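Local coordinates for protein peroxisomal acyl-CoA oxidase 1A (Solanum lycopersicum, PDB 2FON) that probably oxidises acyl-CoA esters to their enoyl forms with the help of bound FAD, as an acyl-CoA oxidase of peroxisomal fatty acid beta-oxidation, at residues B[384-387]-B[388-391]; B[582-585]-B[586-589]; B[183-187]-B[188-192]. All blocks are in the same frame, centred on the assembly; numbering follows the deposited sequence.

Overall arrangement
These are three short local contacts along one chain, in the order contact 3, contact 1, contact 2, and none touches another. Contact 3 turns the chain between two strands of the middle domain, contact 1 leads into helix 389-417, and contact 2 joins helix 567-585 to helix 587-592. Their centres lie about 33 Å apart for contacts 1 and 2, about 36 Å between contacts 1 and 3, and about 47 Å between contacts 2 and 3. The side chain of Thr189 in contact 3 is about 12 Å from a bound FAD, and that of Lys585 in contact 2 about 11 Å from that of Arg352, an FAD-binding residue; contact 1 lies away from the annotated sites. Contacts 2 and 3 both meet the second subunit.

Contact 1. Residues B[384-387]-B[388-391]; sequences NDFS and TLPE
Phe386 to Leu389 form a type I beta turn whose backbone bond, from Leu389 N to Phe386 O, is weak: long at 3.4 Å, though nearly straight, with 169° at the hydrogen. The carbonyl of Phe386 also has carbon neighbours across the turn, since CD of the Pro390 ring stands 3.8 Å from Phe386 O and Leu389 CB is close to the same oxygen. The side chains of Phe386 and Leu389 run side by side in the same direction, touching where Phe386 CD2 meets Leu389 CD2 at 4.0 Å. The Leu389 methyl comes to the ring obliquely, while the carbonyl carbon of Asn384 lies over the centre of one ring face, 4.1 Å above its plane. Both side chains also touch Gln294 of a loop, and the ring rests on Pro292 as well. The turn lies in the connection between helix 347-380 and helix 389-417 of the C-alpha1 region, which belongs to the helical part of the acyl-CoA oxidase fold, and it delivers the chain into the first residues of the second helix, with Pro390 the second residue of helix 389-417. On another side of the turn Asp385 and Thr388 cross at about a right angle. The carboxylate oxygen Asp385 OD1 meets the methyl Thr388 CG2 at 3.6 Å, a contact made possible because Asp385 CG stands anti to the backbone N (chi1 176°). The other oxygen, Asp385 OD2, forms a salt bridge with Arg380 at the end of helix 347-380, and Thr388 packs against the same arginine.

Contact 2. Residues B[582-585]-B[586-589]; sequences ILHK and HQGD
This is a local contact at the junction of two helices on the protein surface: helix 567-585 ends, His586 departs from helical backbone angles, and the chain continues into helix 587-592. The last full helical bond here runs from His586 N to Ile582 O, 3.0 Å long and nearly straight at 165°. Gln587 N then turns to His584 O in a weak bond of 3.1 Å. Gln587 CA makes a CH...O contact with Leu583 O at 3.1 Å.

The side chains of Lys585 and His586 lie alongside each other, pointing the same way, and Lys585 CG approaches His586 ND1 obliquely to the ring at 3.6 Å. With CG anti to its carbonyl carbon (chi1 -79°), the His586 ring also brings its edge near Ile582 O. Without the imidazole, as with an alanine here, the aliphatic part of Lys585 would probably lose its neighbour, and Arg509 and Gln547 the side chain that touches them. Gln587 reaches back over the helix end: its CG packs on Leu583 CD2 at 4.0 Å, and its NE2 lies 4.1 Å from His584 ND1, obliquely to the ring, with the amide and ring planes 70° apart. His584 NE2 hydrogen-bonds to Glu540 OE1 of the second subunit. A single non-helical residue, His586, thus separates two consecutive helices, a helix-helix junction in the C-terminal, mainly helical region of this acyl-CoA oxidase.

Contact 3. Residues B[183-187]-B[188-192]; sequences IHSPT and LTSSK
Hydrogen bonds from Ser190 to Thr187 carry this turn. The backbone carbonyl of Thr187 accepts two of them: Ser190 OG donates at 2.6 Å, in the carbonyl plane and on a lone pair, while Ser190 N comes at 3.0 Å from above that plane, 58° out of it. A third, weak bond links Ser190 N to the side-chain oxygen Thr187 OG1. Ser190 OG can reach the carbonyl because it stands between its own backbone N and carbonyl carbon (chi1 67°).

One water bridges the two ends of the turn: it donates to Ser190 O at 2.6 Å and also bonds to Ser185 OG, itself linked to the backbone N of Phe263. The turn connects strand 180-184 to strand 192-196 through a short 3-10 segment, 188-190, within the beta-rich middle domain of the acyl-CoA dehydrogenase family, and so passes the chain from one sheet to another.

Among the side-chain hydroxyls, Thr187 and Thr189 cross at a slant with their OG1 atoms 3.2 Å apart. Both bond to the carboxylate of Glu169, Thr187 OG1 to one oxygen and Thr189 OG1 to the other, which ties the two threonines to one acid.

Packing adds to this: Pro186 CD lies 3.5 Å from the hydroxyl oxygen Ser190 OG, and Leu188 and Ser191 pack on Tyr649 of the second subunit.

Contact 1. Residues B[384-387]-B[388-391]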
loop_
_atom_site.group_PDB
_atom_site.type_symbol
_atom_site.label_atom_id
_atom_site.label_comp_id
_atom_site.label_asym_id
_atom_site.label_seq_id
_atom_site.Cartn_x
_atom_site.Cartn_y
_atom_site.Cartn_z
ATOM N N ASN B 384 31.737 9.451 29.421
ATOM C CA ASN B 384 31.730 10.687 28.637
ATOM C C ASN B 384 32.436 10.452 27.310
ATOM O O ASN B 384 33.199 11.297 26.829
ATOM C CB ASN B 384 32.368 11.841 29.415
ATOM C CG ASN B 384 31.648 12.125 30.705
ATOM O OD1 ASN B 384 31.836 11.422 31.704
ATOM N ND2 ASN B 384 30.801 13.152 30.693
ATOM N N ASP B 385 32.179 9.269 26.757
ATOM C CA ASP B 385 32.726 8.823 25.489
ATOM C C ASP B 385 31.718 9.184 24.404
ATOM O O ASP B 385 30.560 8.733 24.433
ATOM C CB ASP B 385 32.949 7.313 25.548
ATOM C CG ASP B 385 33.431 6.742 24.249
ATOM O OD1 ASP B 385 32.697 6.795 23.247
ATOM O OD2 ASP B 385 34.550 6.208 24.233
ATOM N N PHE B 386 32.143 10.011 23.453
ATOM C CA PHE B 386 31.221 10.494 22.433
ATOM C C PHE B 386 31.672 10.166 21.018
ATOM O O PHE B 386 30.973 10.469 20.046
ATOM C CB PHE B 386 30.952 11.986 22.623
ATOM C CG PHE B 386 30.288 12.320 23.937
ATOM C CD1 PHE B 386 30.766 13.363 24.730
ATOM C CD2 PHE B 386 29.192 11.586 24.391
ATOM C CE1 PHE B 386 30.151 13.678 25.964
ATOM C CE2 PHE B 386 28.576 11.883 25.617
ATOM C CZ PHE B 386 29.052 12.933 26.404
ATOM N N SER B 387 32.808 9.488 20.916
ATOM C CA SER B 387 33.376 9.059 19.633
ATOM C C SER B 387 32.489 8.133 18.783
ATOM O O SER B 387 32.799 7.895 17.621
ATOM C CB SER B 387 34.729 8.357 19.873
ATOM O OG SER B 387 34.561 6.950 20.070
ATOM N N THR B 388 31.408 7.615 19.355
ATOM C CA THR B 388 30.656 6.492 18.766
ATOM C C THR B 388 29.197 6.890 18.402
ATOM O O THR B 388 28.437 6.119 17.789
ATOM C CB THR B 388 30.673 5.308 19.776
ATOM O OG1 THR B 388 30.011 4.163 19.243
ATOM C CG2 THR B 388 29.987 5.715 21.068
ATOM N N LEU B 389 28.842 8.111 18.792
ATOM C CA LEU B 389 27.489 8.615 18.770
ATOM C C LEU B 389 26.976 8.916 17.358
ATOM O O LEU B 389 25.907 8.469 17.013
ATOM C CB LEU B 389 27.426 9.860 19.650
ATOM C CG LEU B 389 26.321 10.078 20.678
ATOM C CD1 LEU B 389 26.339 8.986 21.706
ATOM C CD2 LEU B 389 26.570 11.420 21.347
ATOM N N PRO B 390 27.721 9.685 16.536
ATOM C CA PRO B 390 27.265 9.856 15.147
ATOM C C PRO B 390 26.881 8.548 14.495
ATOM O O PRO B 390 25.737 8.379 14.032
ATOM C CB PRO B 390 28.498 10.416 14.457
ATOM C CG PRO B 390 29.163 11.227 15.553
ATOM C CD PRO B 390 28.957 10.452 16.804
ATOM N N GLU B 391 27.835 7.620 14.477
ATOM C CA GLU B 391 27.607 6.286 13.937
ATOM C C GLU B 391 26.396 5.640 14.567
ATOM O O GLU B 391 25.630 5.066 13.867
ATOM C CB GLU B 391 28.840 5.398 14.110
ATOM C CG GLU B 391 28.710 3.975 13.521
ATOM C CD GLU B 391 28.505 2.871 14.584
ATOM O OE1 GLU B 391 28.973 3.033 15.760
ATOM O OE2 GLU B 391 27.894 1.829 14.223
#

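Contact 2. Residues B[582-585]-B[586-589]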
loop_
_atom_site.group_PDB
_atom_site.type_symbol
_atom_site.label_atom_id
_atom_site.label_comp_id
_atom_site.label_asym_id
_atom_site.label_seq_id
_atom_site.Cartn_x
_atom_site.Cartn_y
_atom_site.Cartn_z
ATOM N N ILE B 582 17.555 -9.217 -2.260
ATOM C CA ILE B 582 17.895 -7.838 -2.304
ATOM C C ILE B 582 18.873 -7.662 -3.485
ATOM O O ILE B 582 18.729 -6.722 -4.313
ATOM C CB ILE B 582 18.504 -7.380 -0.956
ATOM C CG1 ILE B 582 17.481 -7.444 0.196
ATOM C CG2 ILE B 582 19.013 -5.972 -1.062
ATOM C CD1 ILE B 582 16.156 -6.505 0.042
ATOM N N LEU B 583 19.839 -8.581 -3.591
ATOM C CA LEU B 583 20.847 -8.447 -4.625
ATOM C C LEU B 583 20.200 -8.415 -6.006
ATOM O O LEU B 583 20.631 -7.651 -6.858
ATOM C CB LEU B 583 21.906 -9.530 -4.525
ATOM C CG LEU B 583 23.023 -9.495 -5.576
ATOM C CD1 LEU B 583 24.354 -9.997 -5.015
ATOM C CD2 LEU B 583 22.639 -10.256 -6.869
ATOM N N HIS B 584 19.158 -9.223 -6.225
ATOM C CA HIS B 584 18.463 -9.239 -7.532
ATOM C C HIS B 584 17.629 -7.957 -7.744
ATOM O O HIS B 584 17.594 -7.422 -8.843
ATOM C CB HIS B 584 17.591 -10.496 -7.653
ATOM C CG HIS B 584 16.859 -10.614 -8.951
ATOM N ND1 HIS B 584 17.418 -11.203 -10.070
ATOM C CD2 HIS B 584 15.601 -10.242 -9.309
ATOM C CE1 HIS B 584 16.547 -11.181 -11.066
ATOM N NE2 HIS B 584 15.432 -10.614 -10.629
ATOM N N LYS B 585 16.963 -7.479 -6.694
ATOM C CA LYS B 585 16.102 -6.369 -6.817
ATOM C C LYS B 585 16.919 -5.147 -7.239
ATOM O O LYS B 585 16.519 -4.380 -8.116
ATOM C CB LYS B 585 15.462 -6.180 -5.451
ATOM C CG LYS B 585 14.946 -4.810 -5.102
ATOM C CD LYS B 585 13.518 -4.826 -5.019
ATOM C CE LYS B 585 12.951 -3.509 -4.636
ATOM N NZ LYS B 585 12.505 -3.694 -3.249
ATOM N N HIS B 586 18.080 -4.975 -6.615
ATOM C CA HIS B 586 18.905 -3.834 -6.861
ATOM C C HIS B 586 20.087 -4.316 -7.709
ATOM O O HIS B 586 21.236 -3.829 -7.604
ATOM C CB HIS B 586 19.375 -3.263 -5.533
ATOM C CG HIS B 586 18.357 -2.432 -4.808
ATOM N ND1 HIS B 586 17.621 -2.908 -3.742
ATOM C CD2 HIS B 586 18.004 -1.128 -4.945
ATOM C CE1 HIS B 586 16.824 -1.953 -3.287
ATOM N NE2 HIS B 586 17.024 -0.871 -4.015
ATOM N N GLN B 587 19.831 -5.272 -8.588
ATOM C CA GLN B 587 20.951 -5.843 -9.339
ATOM C C GLN B 587 21.837 -4.848 -10.076
ATOM O O GLN B 587 23.013 -5.079 -10.259
ATOM C CB GLN B 587 20.487 -6.915 -10.290
ATOM C CG GLN B 587 21.220 -8.190 -10.036
ATOM C CD GLN B 587 21.323 -9.012 -11.258
ATOM O OE1 GLN B 587 21.369 -8.476 -12.351
ATOM N NE2 GLN B 587 21.337 -10.331 -11.098
ATOM N N GLY B 588 21.285 -3.730 -10.499
ATOM C CA GLY B 588 22.121 -2.789 -11.199
ATOM C C GLY B 588 23.199 -2.284 -10.273
ATOM O O GLY B 588 24.336 -2.106 -10.685
ATOM N N ASP B 589 22.856 -2.060 -9.006
ATOM C CA ASP B 589 23.870 -1.557 -8.108
ATOM C C ASP B 589 25.145 -2.384 -8.214
ATOM O O ASP B 589 26.196 -1.826 -8.360
ATOM C CB ASP B 589 23.385 -1.460 -6.669
ATOM C CG ASP B 589 22.276 -0.433 -6.491
ATOM O OD1 ASP B 589 22.030 0.354 -7.462
ATOM O OD2 ASP B 589 21.634 -0.443 -5.389
#

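Contact 3. Residues B[183-187]-B[188-192]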
loop_
_atom_site.group_PDB
_atom_site.type_symbol
_atom_site.label_atom_id
_atom_site.label_comp_id
_atom_site.label_asym_id
_atom_site.label_seq_id
_atom_site.Cartn_x
_atom_site.Cartn_y
_atom_site.Cartn_z
ATOM N N ILE B 183 2.363 29.618 28.074
ATOM C CA ILE B 183 2.358 28.864 26.840
ATOM C C ILE B 183 1.309 29.484 25.903
ATOM O O ILE B 183 0.160 29.606 26.247
ATOM C CB ILE B 183 2.004 27.343 27.110
ATOM C CG1 ILE B 183 2.893 26.743 28.221
ATOM C CG2 ILE B 183 2.103 26.484 25.844
ATOM C CD1 ILE B 183 4.406 26.846 27.920
ATOM N N HIS B 184 1.708 29.871 24.713
ATOM C CA HIS B 184 0.791 30.455 23.789
ATOM C C HIS B 184 0.932 29.890 22.361
ATOM O O HIS B 184 2.052 29.593 21.906
ATOM C CB HIS B 184 1.030 31.933 23.777
ATOM C CG HIS B 184 0.067 32.682 22.915
ATOM N ND1 HIS B 184 -1.279 32.755 23.199
ATOM C CD2 HIS B 184 0.255 33.386 21.772
ATOM C CE1 HIS B 184 -1.880 33.461 22.258
ATOM N NE2 HIS B 184 -0.974 33.861 21.385
ATOM N N SER B 185 -0.206 29.730 21.672
ATOM C CA SER B 185 -0.247 29.292 20.286
ATOM C C SER B 185 -0.445 30.556 19.458
ATOM O O SER B 185 -1.544 31.055 19.263
ATOM C CB SER B 185 -1.367 28.284 20.067
ATOM O OG SER B 185 -1.281 27.192 20.993
ATOM N N PRO B 186 0.626 31.093 18.911
ATOM C CA PRO B 186 0.352 32.372 18.262
ATOM C C PRO B 186 -0.549 32.217 17.021
ATOM O O PRO B 186 -1.197 33.150 16.657
ATOM C CB PRO B 186 1.736 32.820 17.822
ATOM C CG PRO B 186 2.450 31.434 17.542
ATOM C CD PRO B 186 2.009 30.632 18.719
ATOM N N THR B 187 -0.550 31.076 16.331
ATOM C CA THR B 187 -1.282 31.015 15.060
ATOM C C THR B 187 -2.076 29.726 14.950
ATOM O O THR B 187 -1.757 28.738 15.602
ATOM C CB THR B 187 -0.311 30.977 13.835
ATOM O OG1 THR B 187 0.572 29.833 13.971
ATOM C CG2 THR B 187 0.474 32.255 13.683
ATOM N N LEU B 188 -3.056 29.719 14.054
ATOM C CA LEU B 188 -3.738 28.492 13.691
ATOM C C LEU B 188 -2.776 27.305 13.490
ATOM O O LEU B 188 -2.955 26.274 14.128
ATOM C CB LEU B 188 -4.612 28.706 12.457
ATOM C CG LEU B 188 -5.337 27.391 12.171
ATOM C CD1 LEU B 188 -6.802 27.298 12.767
ATOM C CD2 LEU B 188 -5.316 27.130 10.675
ATOM N N THR B 189 -1.731 27.463 12.695
ATOM C CA THR B 189 -0.901 26.350 12.329
ATOM C C THR B 189 0.028 25.901 13.453
ATOM O O THR B 189 0.697 24.833 13.351
ATOM C CB THR B 189 0.022 26.660 11.153
ATOM O OG1 THR B 189 0.874 27.731 11.540
ATOM C CG2 THR B 189 -0.739 26.995 9.873
ATOM N N SER B 190 0.104 26.691 14.521
ATOM C CA SER B 190 0.985 26.318 15.605
ATOM C C SER B 190 0.197 25.417 16.465
ATOM O O SER B 190 0.742 24.832 17.394
ATOM C CB SER B 190 1.386 27.500 16.428
ATOM O OG SER B 190 0.249 28.028 17.116
ATOM N N SER B 191 -1.104 25.330 16.221
ATOM C CA SER B 191 -1.903 24.349 16.924
ATOM C C SER B 191 -1.213 22.974 17.022
ATOM O O SER B 191 -0.710 22.481 16.027
ATOM C CB SER B 191 -3.165 24.187 16.110
ATOM O OG SER B 191 -4.152 25.020 16.598
ATOM N N LYS B 192 -1.188 22.334 18.182
ATOM C CA LYS B 192 -0.710 20.910 18.215
ATOM C C LYS B 192 -1.702 19.990 17.490
ATOM O O LYS B 192 -2.915 20.242 17.541
ATOM C CB LYS B 192 -0.522 20.407 19.647
ATOM C CG LYS B 192 0.502 21.146 20.436
ATOM C CD LYS B 192 1.865 21.140 19.779
ATOM C CE LYS B 192 2.828 21.970 20.593
ATOM N NZ LYS B 192 4.202 21.936 20.031
HETATM O O HOH W 1 -0.039 24.885 19.853
#